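Local atomic coordinates of glycoside hydrolase family 16 protein (Bacteroides ovatus, PDB entry 7KR6), a protein that probably hydrolyses O-glycosyl bonds of mixed-linkage beta-glucans as an endo-glucanase, and is bound here to a glucan-derived inhibitor. Residues A[105-119]-A[260-272]. The protein carries 1 engineered substitution. Numbering follows the deposited sequence.
Sequences KSFKYRKIEASIKLP and QKVNMYIDWVKIL
I112–K117 and the C-terminal strand K261–I271 pair antiparallel in the beta-sandwich (jelly-roll) fold of family 16 glycoside hydrolases. Main-chain hydrogen bonds run from L272 N to K111 O, both ways between E113 and K270, and both ways between K117 and Y265. The register slips at D267, where a classic beta bulge sets two residues against S115: S115 N donates to W268 O, while S115 O accepts D267 N at 2.8 Å. The helix-like backbone of D267 accommodates the extra residue, and regular pairing holds on either side of the bulge.

I112, A114 and I116 share one face with I266, V269 and I271; of these, I112 packs on I234, and A114, I116 and I266 on F236, of strand 232-240. I116 CG1 runs beside I266 CG1, and its CG2 meets the methyl end of the extended M264. From the preceding strand, F107 turns one ring face to I271: I271 CG2 lies 4.1 Å from the centroid of the F107 ring in a CH-pi contact, and I271 CD1 touches F107 CD1.

The other face carries E113, S115, K117, Y265, W268 and K270. The W268 indole folds back over S115 because its CG sits between backbone N and carbonyl carbon (chi1 53°); S115 CB makes a CH-pi contact 3.7 Å from the centroid of the five-membered ring. K117 bends at chi3 (107°) to lay CE 3.5 Å from Y265 CD2, its amine reaching D77 in a salt bridge. Y265 OH accepts an almost straight hydrogen bond from N263 ND2, whose amide oxygen is bonded to T86.

Charged groups gather at the chain end. E113 OE2 forms a salt bridge with K111 NZ, its hydrogen bond weak, and is also hydrogen-bonded to S200. R110 NH2 forms a salt bridge with L272 OXT, 2.7 Å away, though its hydrogen bond is bent and weak. Beside the bulge, one water links S115 OG to D267 OD2, donating to the carboxylate oxygen at 2.7 Å.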
# COMPACT_ATOMS: atom_id res chain seq x y z
N LYS A 105 -22.00 -19.44 -4.26
CA LYS A 105 -21.56 -19.84 -2.92
C LYS A 105 -21.06 -18.57 -2.24
O LYS A 105 -20.02 -17.99 -2.67
CB LYS A 105 -20.45 -20.88 -2.97
CG LYS A 105 -20.10 -21.53 -1.65
CD LYS A 105 -21.21 -22.35 -0.99
CE LYS A 105 -21.95 -23.20 -2.00
NZ LYS A 105 -22.83 -24.21 -1.35
N SER A 106 -21.72 -18.19 -1.17
CA SER A 106 -21.32 -16.99 -0.39
C SER A 106 -21.61 -17.24 1.08
O SER A 106 -22.34 -18.19 1.41
CB SER A 106 -21.96 -15.76 -0.90
OG SER A 106 -23.39 -15.77 -0.69
N PHE A 107 -20.94 -16.50 1.95
CA PHE A 107 -21.00 -16.77 3.39
C PHE A 107 -20.61 -15.51 4.16
O PHE A 107 -20.10 -14.58 3.57
CB PHE A 107 -20.10 -17.94 3.75
CG PHE A 107 -18.64 -17.61 3.62
CD1 PHE A 107 -18.05 -17.61 2.35
CD2 PHE A 107 -17.86 -17.31 4.72
CE1 PHE A 107 -16.71 -17.26 2.21
CE2 PHE A 107 -16.51 -17.02 4.57
CZ PHE A 107 -15.95 -17.00 3.32
N LYS A 108 -20.86 -15.54 5.47
CA LYS A 108 -20.63 -14.39 6.37
C LYS A 108 -20.14 -14.98 7.69
O LYS A 108 -20.76 -15.96 8.19
CB LYS A 108 -21.95 -13.62 6.51
CG LYS A 108 -22.03 -12.59 7.62
CD LYS A 108 -23.41 -11.97 7.81
CE LYS A 108 -23.36 -10.94 8.92
NZ LYS A 108 -24.62 -10.17 9.04
N TYR A 109 -19.11 -14.38 8.28
CA TYR A 109 -18.64 -14.69 9.64
C TYR A 109 -18.33 -16.19 9.79
O TYR A 109 -18.79 -16.81 10.79
CB TYR A 109 -19.68 -14.24 10.68
CG TYR A 109 -19.99 -12.77 10.80
CD1 TYR A 109 -19.22 -11.75 10.26
CD2 TYR A 109 -21.09 -12.38 11.56
CE1 TYR A 109 -19.56 -10.40 10.40
CE2 TYR A 109 -21.42 -11.05 11.73
CZ TYR A 109 -20.68 -10.05 11.14
OH TYR A 109 -21.04 -8.73 11.32
N ARG A 110 -17.61 -16.79 8.85
CA ARG A 110 -17.09 -18.16 9.00
C ARG A 110 -15.62 -18.13 8.62
O ARG A 110 -15.21 -17.22 7.89
CB ARG A 110 -17.77 -19.16 8.07
CG ARG A 110 -19.28 -19.26 8.24
CD ARG A 110 -19.69 -19.79 9.58
NE ARG A 110 -21.11 -20.12 9.48
CZ ARG A 110 -21.61 -21.35 9.32
NH1 ARG A 110 -22.92 -21.50 9.22
NH2 ARG A 110 -20.83 -22.42 9.25
N LYS A 111 -14.89 -19.11 9.11
CA LYS A 111 -13.49 -19.33 8.69
C LYS A 111 -13.46 -19.94 7.30
O LYS A 111 -14.19 -20.94 7.06
CB LYS A 111 -12.81 -20.23 9.69
CG LYS A 111 -11.31 -20.40 9.46
CD LYS A 111 -10.63 -21.31 10.46
CE LYS A 111 -9.14 -21.09 10.43
NZ LYS A 111 -8.44 -22.05 11.31
N ILE A 112 -12.64 -19.39 6.39
CA ILE A 112 -12.43 -20.00 5.07
C ILE A 112 -10.93 -20.34 4.96
O ILE A 112 -10.08 -19.58 5.51
CB ILE A 112 -12.91 -19.12 3.91
CG1 ILE A 112 -12.66 -19.81 2.57
CG2 ILE A 112 -12.31 -17.74 4.02
CD1 ILE A 112 -13.23 -19.12 1.38
N GLU A 113 -10.64 -21.51 4.41
CA GLU A 113 -9.27 -21.99 4.21
C GLU A 113 -9.13 -22.59 2.82
O GLU A 113 -10.08 -23.21 2.30
CB GLU A 113 -8.88 -23.07 5.22
CG GLU A 113 -9.01 -22.62 6.65
CD GLU A 113 -8.37 -23.57 7.63
OE1 GLU A 113 -8.80 -24.75 7.64
OE2 GLU A 113 -7.44 -23.16 8.34
N ALA A 114 -7.96 -22.40 2.22
CA ALA A 114 -7.62 -23.06 0.95
C ALA A 114 -6.16 -23.50 1.01
O ALA A 114 -5.35 -22.80 1.61
CB ALA A 114 -7.87 -22.17 -0.21
N SER A 115 -5.89 -24.61 0.35
CA SER A 115 -4.54 -25.20 0.20
C SER A 115 -4.06 -24.92 -1.23
O SER A 115 -4.72 -25.36 -2.22
CB SER A 115 -4.54 -26.68 0.52
OG SER A 115 -3.27 -27.26 0.33
N ILE A 116 -2.98 -24.15 -1.33
CA ILE A 116 -2.52 -23.57 -2.61
C ILE A 116 -1.03 -23.81 -2.77
O ILE A 116 -0.26 -23.50 -1.84
CB ILE A 116 -2.85 -22.06 -2.67
CG1 ILE A 116 -4.33 -21.79 -2.39
CG2 ILE A 116 -2.45 -21.48 -4.01
CD1 ILE A 116 -4.68 -20.31 -2.32
N LYS A 117 -0.67 -24.20 -3.98
CA LYS A 117 0.72 -24.29 -4.46
C LYS A 117 0.90 -23.19 -5.49
O LYS A 117 0.16 -23.14 -6.46
CB LYS A 117 1.00 -25.67 -5.06
CG LYS A 117 2.46 -25.81 -5.48
CD LYS A 117 2.84 -27.26 -5.65
CE LYS A 117 2.98 -27.65 -7.08
NZ LYS A 117 3.08 -29.13 -7.20
N LEU A 118 1.92 -22.37 -5.28
CA LEU A 118 2.14 -21.14 -6.06
C LEU A 118 3.38 -21.34 -6.92
O LEU A 118 4.37 -21.92 -6.47
CB LEU A 118 2.32 -19.95 -5.11
CG LEU A 118 1.07 -19.52 -4.37
CD1 LEU A 118 1.38 -18.42 -3.36
CD2 LEU A 118 -0.01 -19.11 -5.37
N PRO A 119 3.37 -20.78 -8.14
CA PRO A 119 4.56 -20.68 -8.98
C PRO A 119 5.51 -19.65 -8.35
O PRO A 119 5.11 -18.78 -7.55
CB PRO A 119 4.03 -20.13 -10.30
CG PRO A 119 2.88 -19.28 -9.86
CD PRO A 119 2.26 -20.00 -8.68
N GLN A 260 6.11 -20.26 -22.61
CA GLN A 260 6.15 -20.80 -21.24
C GLN A 260 4.71 -20.92 -20.70
O GLN A 260 3.90 -20.00 -20.98
CB GLN A 260 6.99 -19.87 -20.35
CG GLN A 260 7.37 -20.54 -19.05
CD GLN A 260 8.20 -19.67 -18.15
OE1 GLN A 260 8.62 -18.58 -18.50
NE2 GLN A 260 8.41 -20.15 -16.94
N LYS A 261 4.47 -21.98 -19.94
CA LYS A 261 3.21 -22.17 -19.17
C LYS A 261 3.61 -22.26 -17.69
O LYS A 261 4.60 -22.96 -17.36
CB LYS A 261 2.42 -23.36 -19.70
N VAL A 262 2.90 -21.57 -16.80
CA VAL A 262 3.09 -21.73 -15.33
C VAL A 262 1.71 -21.95 -14.70
O VAL A 262 0.76 -21.30 -15.10
CB VAL A 262 3.81 -20.54 -14.65
CG1 VAL A 262 5.17 -20.27 -15.30
CG2 VAL A 262 2.97 -19.28 -14.66
N ASN A 263 1.68 -22.79 -13.69
CA ASN A 263 0.44 -23.20 -13.00
C ASN A 263 0.38 -22.69 -11.57
O ASN A 263 1.39 -22.66 -10.86
CB ASN A 263 0.34 -24.71 -12.92
CG ASN A 263 0.07 -25.35 -14.27
OD1 ASN A 263 -0.42 -24.69 -15.18
ND2 ASN A 263 0.37 -26.64 -14.36
N MET A 264 -0.81 -22.29 -11.16
CA MET A 264 -1.18 -22.14 -9.75
C MET A 264 -2.19 -23.26 -9.45
O MET A 264 -3.07 -23.47 -10.27
CB MET A 264 -1.82 -20.77 -9.56
CG MET A 264 -2.54 -20.56 -8.28
SD MET A 264 -3.21 -18.85 -8.28
CE MET A 264 -4.00 -18.77 -6.70
N TYR A 265 -2.01 -23.95 -8.34
CA TYR A 265 -2.80 -25.15 -7.98
C TYR A 265 -3.56 -24.93 -6.68
O TYR A 265 -2.97 -24.52 -5.64
CB TYR A 265 -1.88 -26.35 -7.78
CG TYR A 265 -0.98 -26.70 -8.94
CD1 TYR A 265 -1.41 -27.54 -9.95
CD2 TYR A 265 0.34 -26.26 -8.99
CE1 TYR A 265 -0.57 -27.90 -10.99
CE2 TYR A 265 1.18 -26.61 -10.03
CZ TYR A 265 0.74 -27.48 -11.01
OH TYR A 265 1.57 -27.82 -12.04
N ILE A 266 -4.86 -25.25 -6.66
CA ILE A 266 -5.71 -25.20 -5.43
C ILE A 266 -6.22 -26.63 -5.19
O ILE A 266 -6.97 -27.15 -6.02
CB ILE A 266 -6.84 -24.16 -5.51
CG1 ILE A 266 -6.34 -22.75 -5.83
CG2 ILE A 266 -7.59 -24.13 -4.20
CD1 ILE A 266 -6.13 -22.44 -7.30
N ASP A 267 -5.75 -27.22 -4.11
CA ASP A 267 -6.08 -28.65 -3.80
C ASP A 267 -7.50 -28.70 -3.25
O ASP A 267 -8.23 -29.68 -3.54
CB ASP A 267 -5.14 -29.22 -2.76
CG ASP A 267 -5.22 -30.73 -2.58
OD1 ASP A 267 -5.97 -31.35 -3.36
OD2 ASP A 267 -4.52 -31.24 -1.70
N TRP A 268 -7.88 -27.69 -2.49
CA TRP A 268 -9.20 -27.68 -1.80
C TRP A 268 -9.45 -26.30 -1.23
O TRP A 268 -8.51 -25.51 -1.02
CB TRP A 268 -9.32 -28.77 -0.71
CG TRP A 268 -8.24 -28.81 0.33
CD1 TRP A 268 -7.21 -29.72 0.39
CD2 TRP A 268 -8.07 -27.96 1.47
NE1 TRP A 268 -6.45 -29.49 1.49
CE2 TRP A 268 -6.97 -28.44 2.19
CE3 TRP A 268 -8.78 -26.87 1.98
CZ2 TRP A 268 -6.49 -27.85 3.35
CZ3 TRP A 268 -8.31 -26.27 3.13
CH2 TRP A 268 -7.18 -26.74 3.80
N VAL A 269 -10.72 -25.99 -1.05
CA VAL A 269 -11.17 -24.80 -0.30
C VAL A 269 -12.31 -25.27 0.59
O VAL A 269 -13.10 -26.14 0.17
CB VAL A 269 -11.53 -23.63 -1.24
CG1 VAL A 269 -12.54 -23.98 -2.31
CG2 VAL A 269 -11.96 -22.38 -0.45
N LYS A 270 -12.35 -24.76 1.79
CA LYS A 270 -13.45 -25.13 2.71
C LYS A 270 -13.90 -23.93 3.54
O LYS A 270 -13.09 -23.06 3.89
CB LYS A 270 -13.06 -26.36 3.53
CG LYS A 270 -11.97 -26.16 4.55
CD LYS A 270 -11.62 -27.44 5.27
CE LYS A 270 -10.49 -27.27 6.25
NZ LYS A 270 -9.79 -28.56 6.49
N ILE A 271 -15.17 -23.96 3.91
CA ILE A 271 -15.77 -22.96 4.83
C ILE A 271 -16.21 -23.74 6.06
O ILE A 271 -16.96 -24.74 5.91
CB ILE A 271 -16.95 -22.22 4.17
CG1 ILE A 271 -16.58 -21.70 2.77
CG2 ILE A 271 -17.41 -21.10 5.09
CD1 ILE A 271 -17.71 -21.09 1.98
N LEU A 272 -15.78 -23.31 7.24
CA LEU A 272 -16.11 -24.04 8.49
C LEU A 272 -17.33 -23.35 9.08
O LEU A 272 -17.23 -22.70 10.11
CB LEU A 272 -14.92 -24.01 9.45
CG LEU A 272 -13.60 -24.58 8.93
CD1 LEU A 272 -12.63 -24.78 10.07
CD2 LEU A 272 -13.80 -25.89 8.19
OXT LEU A 272 -18.43 -23.42 8.51
O HOH W 1 -2.91 -29.91 0.03